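Protein-disulfide isomerase (Novosphingobium aromaticivorans, PDB 3GMF) probably acts as a thiol-disulfide isomerase of the thioredoxin-fold superfamily, making or reshuffling disulfide bonds in other proteins. Local coordinates at residues V20-Y25 against N162-S167; A68-C73 against R133-S138; R118-A121 against R125-D128. One frame throughout, in Å; residues are numbered along the deposited sequence. Where two conformers were deposited one is given.

Interaction 1 (V20-Y25 against N162-S167)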
ATOM      1  N   VAL A  20       2.945  11.260   5.938  1.00 20.64           N
ATOM      2  CA  VAL A  20       2.152  10.625   4.878  1.00 20.29           C
ATOM      3  C   VAL A  20       3.088   9.795   4.015  1.00 22.25           C
ATOM      4  O   VAL A  20       4.117  10.302   3.586  1.00 21.35           O
ATOM      5  CB  VAL A  20       1.485  11.663   3.990  1.00 20.57           C
ATOM      6  CG1 VAL A  20       0.788  10.994   2.801  1.00 25.56           C
ATOM      7  CG2 VAL A  20       0.470  12.461   4.816  1.00 22.74           C
ATOM      8  N   GLU A  21       2.702   8.549   3.735  1.00 20.02           N
ATOM      9  CA  GLU A  21       3.518   7.611   2.932  1.00 20.58           C
ATOM     10  C   GLU A  21       2.694   7.258   1.707  1.00 22.73           C
ATOM     11  O   GLU A  21       1.552   6.834   1.866  1.00 22.10           O
ATOM     12  CB  GLU A  21       3.776   6.307   3.702  1.00 24.40           C
ATOM     13  CG  GLU A  21       4.463   6.465   5.075  1.00 23.93           C
ATOM     14  CD  GLU A  21       4.784   5.114   5.738  1.00 27.66           C
ATOM     15  OE1 GLU A  21       4.220   4.086   5.323  1.00 28.58           O
ATOM     16  OE2 GLU A  21       5.619   5.090   6.660  1.00 30.08           O
ATOM     17  N   PHE A  22       3.239   7.494   0.503  1.00 17.77           N
ATOM     18  CA  PHE A  22       2.600   7.068  -0.741  1.00 19.67           C
ATOM     19  C   PHE A  22       3.328   5.812  -1.128  1.00 19.15           C
ATOM     20  O   PHE A  22       4.527   5.856  -1.451  1.00 20.18           O
ATOM     21  CB  PHE A  22       2.769   8.121  -1.845  1.00 21.31           C
ATOM     22  CG  PHE A  22       2.139   9.452  -1.523  1.00 23.28           C
ATOM     23  CD1 PHE A  22       0.808   9.707  -1.841  1.00 22.63           C
ATOM     24  CD2 PHE A  22       2.890  10.462  -0.932  1.00 23.82           C
ATOM     25  CE1 PHE A  22       0.226  10.960  -1.557  1.00 22.24           C
ATOM     26  CE2 PHE A  22       2.318  11.708  -0.669  1.00 26.12           C
ATOM     27  CZ  PHE A  22       0.979  11.945  -0.959  1.00 26.00           C
ATOM     28  N   VAL A  23       2.635   4.679  -1.073  1.00 22.35           N
ATOM     29  CA  VAL A  23       3.312   3.382  -1.257  1.00 17.76           C
ATOM     30  C   VAL A  23       2.523   2.490  -2.217  1.00 19.66           C
ATOM     31  O   VAL A  23       1.315   2.648  -2.385  1.00 18.07           O
ATOM     32  CB  VAL A  23       3.569   2.623   0.081  1.00 18.99           C
ATOM     33  CG1 VAL A  23       4.475   3.472   1.036  1.00 23.30           C
ATOM     34  CG2 VAL A  23       2.241   2.239   0.757  1.00 22.77           C
ATOM     35  N   SER A  24       3.228   1.518  -2.796  1.00 19.32           N
ATOM     36  CA  SER A  24       2.652   0.648  -3.813  1.00 19.47           C
ATOM     37  C   SER A  24       3.024  -0.794  -3.502  1.00 19.75           C
ATOM     38  O   SER A  24       4.187  -1.059  -3.205  1.00 19.79           O
ATOM     39  CB  SER A  24       3.233   1.023  -5.168  1.00 20.65           C
ATOM     40  OG  SER A  24       3.052  -0.029  -6.114  1.00 21.33           O
ATOM     41  N   TYR A  25       2.051  -1.708  -3.604  1.00 18.79           N
ATOM     42  CA  TYR A  25       2.297  -3.146  -3.263  1.00 21.36           C
ATOM     43  C   TYR A  25       3.243  -3.873  -4.204  1.00 20.26           C
ATOM     44  O   TYR A  25       3.781  -4.924  -3.848  1.00 21.17           O
ATOM     45  CB  TYR A  25       0.985  -3.935  -3.132  1.00 20.30           C
ATOM     46  CG  TYR A  25       0.126  -3.444  -1.991  1.00 24.55           C
ATOM     47  CD1 TYR A  25       0.518  -3.671  -0.662  1.00 25.49           C
ATOM     48  CD2 TYR A  25      -1.069  -2.753  -2.226  1.00 23.15           C
ATOM     49  CE1 TYR A  25      -0.247  -3.217   0.402  1.00 23.75           C
ATOM     50  CE2 TYR A  25      -1.867  -2.278  -1.135  1.00 20.87           C
ATOM     51  CZ  TYR A  25      -1.433  -2.524   0.167  1.00 23.32           C
ATOM     52  OH  TYR A  25      -2.190  -2.070   1.223  1.00 26.98           O
ATOM     53  N   ASN A 162      -1.821  14.325  -9.295  1.00 22.07           N
ATOM     54  CA  ASN A 162      -2.176  15.692  -9.699  1.00 21.73           C
ATOM     55  C   ASN A 162      -1.724  16.783  -8.724  1.00 24.16           C
ATOM     56  O   ASN A 162      -1.093  17.756  -9.139  1.00 30.10           O
ATOM     57  CB  ASN A 162      -3.675  15.825  -9.920  1.00 23.16           C
ATOM     58  CG  ASN A 162      -4.051  17.224 -10.389  1.00 21.86           C
ATOM     59  OD1 ASN A 162      -3.453  17.748 -11.324  1.00 24.23           O
ATOM     60  ND2 ASN A 162      -4.997  17.830  -9.715  1.00 22.81           N
ATOM     61  N   GLN A 163      -2.053  16.632  -7.446  1.00 26.32           N
ATOM     62  CA  GLN A 163      -1.697  17.656  -6.452  1.00 26.11           C
ATOM     63  C   GLN A 163      -0.237  17.637  -6.034  1.00 37.11           C
ATOM     64  O   GLN A 163       0.353  18.693  -5.788  1.00 35.20           O
ATOM     65  CB  GLN A 163      -2.593  17.580  -5.208  1.00 28.86           C
ATOM     66  CG  GLN A 163      -4.057  17.821  -5.522  1.00 30.37           C
ATOM     67  CD  GLN A 163      -4.885  18.252  -4.336  1.00 33.67           C
ATOM     68  OE1 GLN A 163      -4.404  18.932  -3.428  1.00 37.44           O
ATOM     69  NE2 GLN A 163      -6.157  17.887  -4.356  1.00 30.32           N
ATOM     70  N   TYR A 164       0.361  16.449  -5.962  1.00 30.36           N
ATOM     71  CA  TYR A 164       1.676  16.342  -5.335  1.00 35.19           C
ATOM     72  C   TYR A 164       2.801  15.902  -6.242  1.00 36.81           C
ATOM     73  O   TYR A 164       3.952  15.834  -5.800  1.00 38.77           O
ATOM     74  CB  TYR A 164       1.579  15.472  -4.077  1.00 39.77           C
ATOM     75  CG  TYR A 164       0.594  16.033  -3.088  1.00 37.81           C
ATOM     76  CD1 TYR A 164       0.766  17.322  -2.567  1.00 40.90           C
ATOM     77  CD2 TYR A 164      -0.525  15.306  -2.690  1.00 35.80           C
ATOM     78  CE1 TYR A 164      -0.137  17.856  -1.666  1.00 44.73           C
ATOM     79  CE2 TYR A 164      -1.437  15.834  -1.787  1.00 46.30           C
ATOM     80  CZ  TYR A 164      -1.235  17.113  -1.275  1.00 49.46           C
ATOM     81  OH  TYR A 164      -2.127  17.658  -0.378  1.00 40.15           O
ATOM     82  N   ASN A 165       2.468  15.631  -7.500  1.00 26.89           N
ATOM     83  CA  ASN A 165       3.447  15.213  -8.489  1.00 30.58           C
ATOM     84  C   ASN A 165       4.125  13.914  -8.082  1.00 29.25           C
ATOM     85  O   ASN A 165       5.271  13.662  -8.454  1.00 29.45           O
ATOM     86  CB  ASN A 165       4.494  16.307  -8.704  1.00 37.02           C
ATOM     87  CG  ASN A 165       3.873  17.662  -8.979  1.00 48.44           C
ATOM     88  OD1 ASN A 165       3.007  17.798  -9.844  1.00 55.67           O
ATOM     89  ND2 ASN A 165       4.310  18.675  -8.240  1.00 40.32           N
ATOM     90  N   VAL A 166       3.417  13.091  -7.316  1.00 25.73           N
ATOM     91  CA  VAL A 166       4.002  11.823  -6.858  1.00 26.86           C
ATOM     92  C   VAL A 166       4.287  10.965  -8.081  1.00 29.11           C
ATOM     93  O   VAL A 166       3.426  10.745  -8.949  1.00 25.08           O
ATOM     94  CB  VAL A 166       3.110  11.062  -5.805  1.00 24.73           C
ATOM     95  CG1 VAL A 166       3.778   9.740  -5.383  1.00 24.71           C
ATOM     96  CG2 VAL A 166       2.874  11.914  -4.581  1.00 28.21           C
ATOM     97  N   SER A 167       5.527  10.515  -8.161  1.00 25.97           N
ATOM     98  CA  SER A 167       5.975   9.718  -9.270  1.00 24.59           C
ATOM     99  C   SER A 167       6.619   8.396  -8.814  1.00 29.36           C
ATOM    100  O   SER A 167       6.077   7.311  -9.045  1.00 27.81           O
ATOM    101  CB  SER A 167       6.971  10.560 -10.074  1.00 35.05           C
ATOM    102  OG  SER A 167       7.444   9.843 -11.176  1.00 39.70           O
TER
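The F22 ring lies flat beneath one methyl of V166: CG2 sits 3.8 Å from the centroid of the F22 ring and only 5° off its normal, a CH-pi contact centred on the face. All six ring carbons are nearly equidistant from that methyl, CD2 of F22 marginally the closest at 3.9 Å from V166 CG2. The second methyl reaches lower on the same side chain, V166 CG1 standing 4.0 Å from F22 CB, which lets the valine straddle the phenylalanine from its root to its ring. V166 spreads this way because CG1 is anti to the backbone N (chi1 179°), leaving CG2 anti to the carbonyl carbon and over the ring. The opposite face of the F22 ring is backed by V20 CG1, from two residues earlier on the same strand, offset toward the rim, and the ring is thereby sandwiched between two valine methyls. At its far end F22 CZ meets Y164 CD2 at 4.1 Å, an apolar contact in which the two side chains cross at about a right angle. With an alanine here instead of F22, V166 CG2 would probably lose the ring face it rests on and a gap would open between the strand and the end of the helix. No hydrogen bond joins the two segments, so the contact is wholly apolar. N165, with positive phi, turns the chain out of helix 147-164 and delivers V166 to the ring, while M173 of the neighbouring strand touches both F22 and Y164. The arrangement, a large apolar residue of a central strand covered by the exit of a helix that leads into the next antiparallel strand, belongs to the core of the thioredoxin fold.

Interaction 2 (A68-C73 against R133-S138)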
ATOM      1  N   ALA A  68      -4.564  -3.937  -3.287  1.00 21.29           N
ATOM      2  CA  ALA A  68      -5.195  -2.817  -2.589  1.00 24.65           C
ATOM      3  C   ALA A  68      -6.697  -3.031  -2.387  1.00 22.46           C
ATOM      4  O   ALA A  68      -7.248  -2.603  -1.381  1.00 26.22           O
ATOM      5  CB  ALA A  68      -4.912  -1.487  -3.305  1.00 20.75           C
ATOM      6  N   LEU A  69      -7.353  -3.730  -3.311  1.00 19.63           N
ATOM      7  CA  LEU A  69      -8.756  -4.094  -3.060  1.00 20.33           C
ATOM      8  C   LEU A  69      -8.863  -4.960  -1.819  1.00 25.65           C
ATOM      9  O   LEU A  69      -9.721  -4.702  -0.969  1.00 30.12           O
ATOM     10  CB  LEU A  69      -9.399  -4.777  -4.270  1.00 22.52           C
ATOM     11  CG  LEU A  69      -9.671  -3.824  -5.437  1.00 24.19           C
ATOM     12  CD1 LEU A  69      -9.808  -4.658  -6.727  1.00 23.42           C
ATOM     13  CD2 LEU A  69     -10.878  -2.884  -5.166  1.00 25.60           C
ATOM     14  N   ILE A  70      -7.962  -5.927  -1.680  1.00 23.62           N
ATOM     15  CA  ILE A  70      -7.967  -6.849  -0.542  1.00 26.49           C
ATOM     16  C   ILE A  70      -7.723  -6.086   0.759  1.00 30.40           C
ATOM     17  O   ILE A  70      -8.554  -6.146   1.672  1.00 26.99           O
ATOM     18  CB  ILE A  70      -6.964  -8.005  -0.706  1.00 23.62           C
ATOM     19  CG1 ILE A  70      -7.220  -8.787  -2.012  1.00 25.52           C
ATOM     20  CG2 ILE A  70      -7.008  -8.945   0.504  1.00 28.64           C
ATOM     21  CD1 ILE A  70      -6.098  -9.770  -2.381  1.00 27.39           C
ATOM     22  N   THR A  71      -6.620  -5.335   0.831  1.00 25.24           N
ATOM     23  CA  THR A  71      -6.283  -4.621   2.085  1.00 25.38           C
ATOM     24  C   THR A  71      -7.327  -3.549   2.467  1.00 25.44           C
ATOM     25  O   THR A  71      -7.558  -3.292   3.658  1.00 31.81           O
ATOM     26  CB  THR A  71      -4.846  -4.028   2.052  1.00 24.59           C
ATOM     27  OG1 THR A  71      -4.794  -2.967   1.086  1.00 24.99           O
ATOM     28  CG2 THR A  71      -3.821  -5.106   1.682  1.00 24.92           C
ATOM     29  N   ASN A  72      -8.001  -2.971   1.473  1.00 26.13           N
ATOM     30  CA  ASN A  72      -9.031  -1.967   1.748  1.00 24.43           C
ATOM     31  C   ASN A  72     -10.433  -2.516   2.027  1.00 32.34           C
ATOM     32  O   ASN A  72     -11.316  -1.733   2.398  1.00 29.92           O
ATOM     33  CB  ASN A  72      -9.083  -0.896   0.653  1.00 22.99           C
ATOM     34  CG  ASN A  72      -7.900   0.061   0.723  1.00 27.45           C
ATOM     35  OD1 ASN A  72      -8.002   1.145   1.305  1.00 27.04           O
ATOM     36  ND2 ASN A  72      -6.769  -0.343   0.135  1.00 27.20           N
ATOM     37  N   CYS A  73     -10.603  -3.820   1.907  1.00 34.50           N
ATOM     38  CA  CYS A  73     -11.953  -4.419   2.110  0.50 40.12           C
ATOM     39  C   CYS A  73     -12.095  -4.910   3.526  1.00 42.67           C
ATOM     40  O   CYS A  73     -13.203  -5.106   3.942  1.00 42.55           O
ATOM     41  CB  CYS A  73     -12.302  -5.518   1.082  0.50 39.41           C
ATOM     42  SG  CYS A  73     -11.602  -7.187   1.342  0.50 49.95           S
ATOM     43  N   ARG A 133      -4.830 -16.734   5.853  1.00 47.73           N
ATOM     44  CA  ARG A 133      -5.045 -15.611   6.761  1.00 51.38           C
ATOM     45  C   ARG A 133      -6.529 -15.407   7.087  1.00 51.03           C
ATOM     46  O   ARG A 133      -6.952 -14.307   7.464  1.00 57.67           O
ATOM     47  CB  ARG A 133      -4.440 -14.337   6.173  1.00 47.99           C
ATOM     48  CG  ARG A 133      -2.934 -14.333   6.223  1.00 46.24           C
ATOM     49  CD  ARG A 133      -2.321 -13.281   5.318  1.00 44.07           C
ATOM     50  NE  ARG A 133      -0.879 -13.245   5.516  1.00 43.27           N
ATOM     51  CZ  ARG A 133      -0.010 -14.049   4.906  1.00 48.85           C
ATOM     52  NH1 ARG A 133      -0.423 -14.958   4.019  1.00 44.94           N
ATOM     53  NH2 ARG A 133       1.282 -13.937   5.179  1.00 45.44           N
ATOM     54  N   GLY A 134      -7.314 -16.468   6.924  1.00 52.32           N
ATOM     55  CA  GLY A 134      -8.693 -16.486   7.398  1.00 52.45           C
ATOM     56  C   GLY A 134      -9.775 -16.066   6.420  1.00 52.09           C
ATOM     57  O   GLY A 134     -10.957 -16.295   6.684  1.00 51.15           O
ATOM     58  N   MET A 135      -9.382 -15.454   5.300  1.00 44.90           N
ATOM     59  CA  MET A 135     -10.336 -14.999   4.287  1.00 41.74           C
ATOM     60  C   MET A 135     -10.621 -16.109   3.273  1.00 46.30           C
ATOM     61  O   MET A 135      -9.735 -16.504   2.517  1.00 43.37           O
ATOM     62  CB  MET A 135      -9.810 -13.736   3.573  1.00 41.57           C
ATOM     63  CG  MET A 135     -10.796 -13.098   2.589  1.00 43.28           C
ATOM     64  SD  MET A 135     -10.224 -11.592   1.745  1.00 31.28           S
ATOM     65  CE  MET A 135     -10.406 -10.356   3.032  1.00 44.38           C
ATOM     66  N   ASP A 136     -11.861 -16.597   3.249  1.00 46.00           N
ATOM     67  CA  ASP A 136     -12.244 -17.668   2.323  1.00 49.23           C
ATOM     68  C   ASP A 136     -12.445 -17.139   0.902  1.00 50.50           C
ATOM     69  O   ASP A 136     -12.335 -15.931   0.669  1.00 49.26           O
ATOM     70  CB  ASP A 136     -13.481 -18.443   2.825  1.00 50.94           C
ATOM     71  CG  ASP A 136     -14.681 -17.544   3.119  1.00 61.79           C
ATOM     72  OD1 ASP A 136     -15.013 -16.661   2.300  1.00 58.90           O
ATOM     73  OD2 ASP A 136     -15.315 -17.738   4.181  1.00 69.41           O
ATOM     74  N   ARG A 137     -12.736 -18.043  -0.033  1.00 48.11           N
ATOM     75  CA  ARG A 137     -12.947 -17.683  -1.431  1.00 51.59           C
ATOM     76  C   ARG A 137     -14.134 -16.726  -1.653  1.00 53.46           C
ATOM     77  O   ARG A 137     -14.015 -15.782  -2.431  1.00 51.75           O
ATOM     78  CB  ARG A 137     -13.085 -18.936  -2.304  1.00 50.46           C
ATOM     79  CG  ARG A 137     -13.083 -18.654  -3.809  1.00 50.26           C
ATOM     80  CD  ARG A 137     -12.993 -19.933  -4.621  1.00 53.37           C
ATOM     81  NE  ARG A 137     -11.614 -20.394  -4.789  1.00 57.69           N
ATOM     82  CZ  ARG A 137     -10.821 -20.048  -5.803  1.00 56.13           C
ATOM     83  NH1 ARG A 137     -11.258 -19.224  -6.751  1.00 53.57           N
ATOM     84  NH2 ARG A 137      -9.583 -20.523  -5.865  1.00 58.23           N
ATOM     85  N   SER A 138     -15.251 -16.958  -0.961  1.00 54.18           N
ATOM     86  CA  SER A 138     -16.452 -16.133  -1.114  0.50 53.89           C
ATOM     87  C   SER A 138     -16.241 -14.691  -0.644  1.00 53.55           C
ATOM     88  O   SER A 138     -16.716 -13.750  -1.282  1.00 53.23           O
ATOM     89  CB  SER A 138     -17.650 -16.765  -0.389  0.50 54.95           C
ATOM     90  OG  SER A 138     -17.412 -16.888   1.005  0.50 51.95           O
TER
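M135 lays the end of its side chain against I70 and C73 of helix 62-73. The apolar contacts come first: in the conformer given for C73, one of two modelled, M135 CE lies 3.8 Å from C73 SG, and the thioether sulfur follows with M135 SD 4.3 Å from I70 CG2. The methionine leaves its backbone extended, with CG anti to the backbone N (chi1 -174°), and bends only at the thioether (chi3 -77°), which swings CE toward the cysteine. Around this group L140 touches both I70 and M135, and C143 touches M135 as well.

Covalent chemistry enters through C73, which is joined to C143 by a disulfide; M135 thus packs against a cystine that ties helix 62-73 to helix 137-144.

No hydrogen bond passes from one segment to the other; those present lie within a segment or go to residues beyond the two. In helix 62-73, A68 O accepts the backbone N of N72 and also its side-chain amide, the two donors arriving from opposite faces of the carbonyl plane; N72 ND2 stands 2.8 Å from A68 O. N57 OD1 takes a further bond from that same amide nitrogen, fixing how the N72 side chain is turned. On the other segment S138 OG donates to D136 OD1 at 2.7 Å, approaching from above the carboxylate plane. D136 is the N-cap of helix 137-144, and its OD1 also bonds T139 OG1. Two residues earlier, G134, with positive phi, closes a Schellman motif at the end of helix 126-131.

The chemistry implies that M135 adds non-directional apolar contact beside a covalent link, C73-C143, between helices 62-73 and 137-144.

Interaction 3 (R118-A121 against R125-D128)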
ATOM      1  N   ARG A 118      -9.681 -11.069 -11.540  1.00 30.02           N
ATOM      2  CA  ARG A 118      -9.779 -12.503 -11.300  1.00 30.92           C
ATOM      3  C   ARG A 118      -8.563 -13.252 -11.858  1.00 27.72           C
ATOM      4  O   ARG A 118      -8.045 -14.136 -11.181  1.00 29.02           O
ATOM      5  CB  ARG A 118     -11.082 -13.058 -11.870  1.00 35.56           C
ATOM      6  CG  ARG A 118     -12.288 -12.823 -10.960  1.00 37.66           C
ATOM      7  CD  ARG A 118     -13.485 -13.684 -11.391  1.00 52.18           C
ATOM      8  NE  ARG A 118     -14.357 -12.991 -12.339  1.00 57.30           N
ATOM      9  CZ  ARG A 118     -14.343 -13.167 -13.661  1.00 62.42           C
ATOM     10  NH1 ARG A 118     -15.181 -12.478 -14.425  1.00 52.21           N
ATOM     11  NH2 ARG A 118     -13.500 -14.029 -14.226  1.00 66.82           N
ATOM     12  N   ALA A 119      -8.104 -12.870 -13.056  1.00 26.15           N
ATOM     13  CA  ALA A 119      -6.925 -13.484 -13.701  1.00 27.43           C
ATOM     14  C   ALA A 119      -5.672 -13.253 -12.873  1.00 28.43           C
ATOM     15  O   ALA A 119      -4.859 -14.167 -12.654  1.00 27.57           O
ATOM     16  CB  ALA A 119      -6.732 -12.930 -15.109  1.00 27.29           C
ATOM     17  N   ILE A 120      -5.521 -12.016 -12.395  1.00 26.06           N
ATOM     18  CA  ILE A 120      -4.383 -11.664 -11.564  1.00 20.33           C
ATOM     19  C   ILE A 120      -4.404 -12.431 -10.235  1.00 20.83           C
ATOM     20  O   ILE A 120      -3.378 -12.978  -9.805  1.00 23.14           O
ATOM     21  CB  ILE A 120      -4.345 -10.144 -11.307  1.00 22.87           C
ATOM     22  CG1 ILE A 120      -3.974  -9.424 -12.603  1.00 21.17           C
ATOM     23  CG2 ILE A 120      -3.330  -9.794 -10.219  1.00 24.80           C
ATOM     24  CD1 ILE A 120      -4.156  -7.869 -12.530  1.00 26.72           C
ATOM     25  N   ALA A 121      -5.562 -12.439  -9.585  1.00 23.83           N
ATOM     26  CA  ALA A 121      -5.692 -13.121  -8.287  1.00 24.89           C
ATOM     27  C   ALA A 121      -5.359 -14.612  -8.448  1.00 26.21           C
ATOM     28  O   ALA A 121      -4.767 -15.227  -7.556  1.00 28.75           O
ATOM     29  CB  ALA A 121      -7.055 -12.943  -7.735  1.00 27.71           C
ATOM     30  N   ARG A 125      -1.876 -16.262  -7.013  1.00 28.50           N
ATOM     31  CA  ARG A 125      -2.271 -17.192  -5.949  1.00 33.82           C
ATOM     32  C   ARG A 125      -2.770 -16.496  -4.682  1.00 34.60           C
ATOM     33  O   ARG A 125      -2.425 -16.878  -3.553  1.00 32.59           O
ATOM     34  CB  ARG A 125      -1.135 -18.180  -5.639  1.00 36.49           C
ATOM     35  CG  ARG A 125      -0.888 -19.215  -6.736  1.00 47.64           C
ATOM     36  CD  ARG A 125       0.401 -20.013  -6.474  1.00 50.33           C
ATOM     37  NE  ARG A 125       0.581 -20.365  -5.059  1.00 65.07           N
ATOM     38  CZ  ARG A 125       0.047 -21.427  -4.453  1.00 71.90           C
ATOM     39  NH1 ARG A 125      -0.724 -22.283  -5.119  1.00 72.48           N
ATOM     40  NH2 ARG A 125       0.283 -21.633  -3.162  1.00 70.66           N
ATOM     41  N   PHE A 126      -3.587 -15.460  -4.879  1.00 27.94           N
ATOM     42  CA  PHE A 126      -4.087 -14.671  -3.750  1.00 28.45           C
ATOM     43  C   PHE A 126      -5.185 -15.400  -2.943  1.00 27.95           C
ATOM     44  O   PHE A 126      -5.406 -15.113  -1.764  1.00 29.03           O
ATOM     45  CB  PHE A 126      -4.569 -13.305  -4.254  1.00 27.44           C
ATOM     46  CG  PHE A 126      -3.447 -12.369  -4.633  1.00 24.31           C
ATOM     47  CD1 PHE A 126      -2.172 -12.512  -4.081  1.00 27.13           C
ATOM     48  CD2 PHE A 126      -3.680 -11.307  -5.516  1.00 27.88           C
ATOM     49  CE1 PHE A 126      -1.124 -11.618  -4.412  1.00 28.85           C
ATOM     50  CE2 PHE A 126      -2.660 -10.414  -5.850  1.00 25.47           C
ATOM     51  CZ  PHE A 126      -1.371 -10.572  -5.297  1.00 23.66           C
ATOM     52  N   TYR A 127      -5.874 -16.333  -3.592  1.00 31.33           N
ATOM     53  CA  TYR A 127      -6.857 -17.169  -2.901  1.00 35.87           C
ATOM     54  C   TYR A 127      -6.184 -17.972  -1.786  1.00 36.06           C
ATOM     55  O   TYR A 127      -6.644 -17.921  -0.648  1.00 34.39           O
ATOM     56  CB  TYR A 127      -7.616 -18.064  -3.891  1.00 36.91           C
ATOM     57  CG  TYR A 127      -8.317 -17.282  -4.980  1.00 42.65           C
ATOM     58  CD1 TYR A 127      -9.542 -16.657  -4.741  1.00 38.55           C
ATOM     59  CD2 TYR A 127      -7.745 -17.152  -6.249  1.00 43.63           C
ATOM     60  CE1 TYR A 127     -10.183 -15.916  -5.735  1.00 40.56           C
ATOM     61  CE2 TYR A 127      -8.382 -16.420  -7.255  1.00 34.90           C
ATOM     62  CZ  TYR A 127      -9.602 -15.804  -6.985  1.00 38.92           C
ATOM     63  OH  TYR A 127     -10.228 -15.090  -7.984  1.00 46.58           O
ATOM     64  N   ASP A 128      -5.077 -18.651  -2.110  1.00 35.26           N
ATOM     65  CA  ASP A 128      -4.274 -19.387  -1.120  1.00 38.88           C
ATOM     66  C   ASP A 128      -3.619 -18.480  -0.070  1.00 40.46           C
ATOM     67  O   ASP A 128      -3.660 -18.788   1.124  1.00 38.47           O
ATOM     68  CB  ASP A 128      -3.205 -20.258  -1.811  1.00 42.44           C
ATOM     69  CG  ASP A 128      -3.796 -21.484  -2.514  1.00 51.53           C
ATOM     70  OD1 ASP A 128      -5.023 -21.715  -2.436  1.00 49.98           O
ATOM     71  OD2 ASP A 128      -3.022 -22.223  -3.162  1.00 56.80           O
TER
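A121 packs against the side chains of F126 and Y127 of helix 126-131, and the contact is tightest there. Its methyl meets the phenol of Y127, with A121 CB 3.8 Å from Y127 CE2 and equally far from the hydroxyl oxygen. The same carbon, Y127 CE2, comes to 3.7 Å from A121 C, so the tyrosine lies alongside the last turn of helix 113-123. F126 packs on the backbone of A121, its CD2 3.9 Å from A121 CA. Having CG anti to its carbonyl carbon (chi1 -73°) carries that ring back along the preceding helix, toward I120. One hydrogen bond locks the pair, F126 N donating to A121 O at 2.9 Å, with an N-H...O angle of 162° and the donor in the carbonyl plane. R125, at positive phi, is where the chain leaves helix 113-123 in a Schellman motif, and it is at the same time the N-cap of helix 126-131; the two helices are joined by a single sharp turn. Beyond the alanine the contact thins, and I120 CG2 only reaches 4.5 Å from F126 CE2. The F126 ring has other neighbours, W93 edge-to-face and T66 and V67 of helix 62-73. The solvent side is looser and more polar: R118 comes near Y127 OH with its backbone O, 4.0 Å away, and, a little farther, its CG. The R125 side chain leaves the backbone away from helix 113-123 and pairs through NH1 with D128 OD2, 3.0 Å apart, in a salt bridge. The ring of Y127 receives R137 in a cation-pi contact.

Following the chain from the N terminus, strand 17-23 provides the first half of interaction 1, whose loop closes only when the chain leaves helix 147-164. Inside that long loop, helix 62-73 opens interaction 2, closed at 133-138, and interaction 3 is nested within it, joining the consecutive helices 113-123 and 126-131. No loops cross. Interactions 2 and 3 lie on the same side of the chain's centre, their centres 11 Å apart, in the mostly helical stretch between the strands, consistent with the helical insertion of DsbA-like thioredoxin-fold proteins; interaction 1 lies opposite, at the sheet. Y25 connects the two regions, its OH 2.8 Å from T71 OG1 in a probable hydrogen bond, while I70 CD1 packs on F126 CD2.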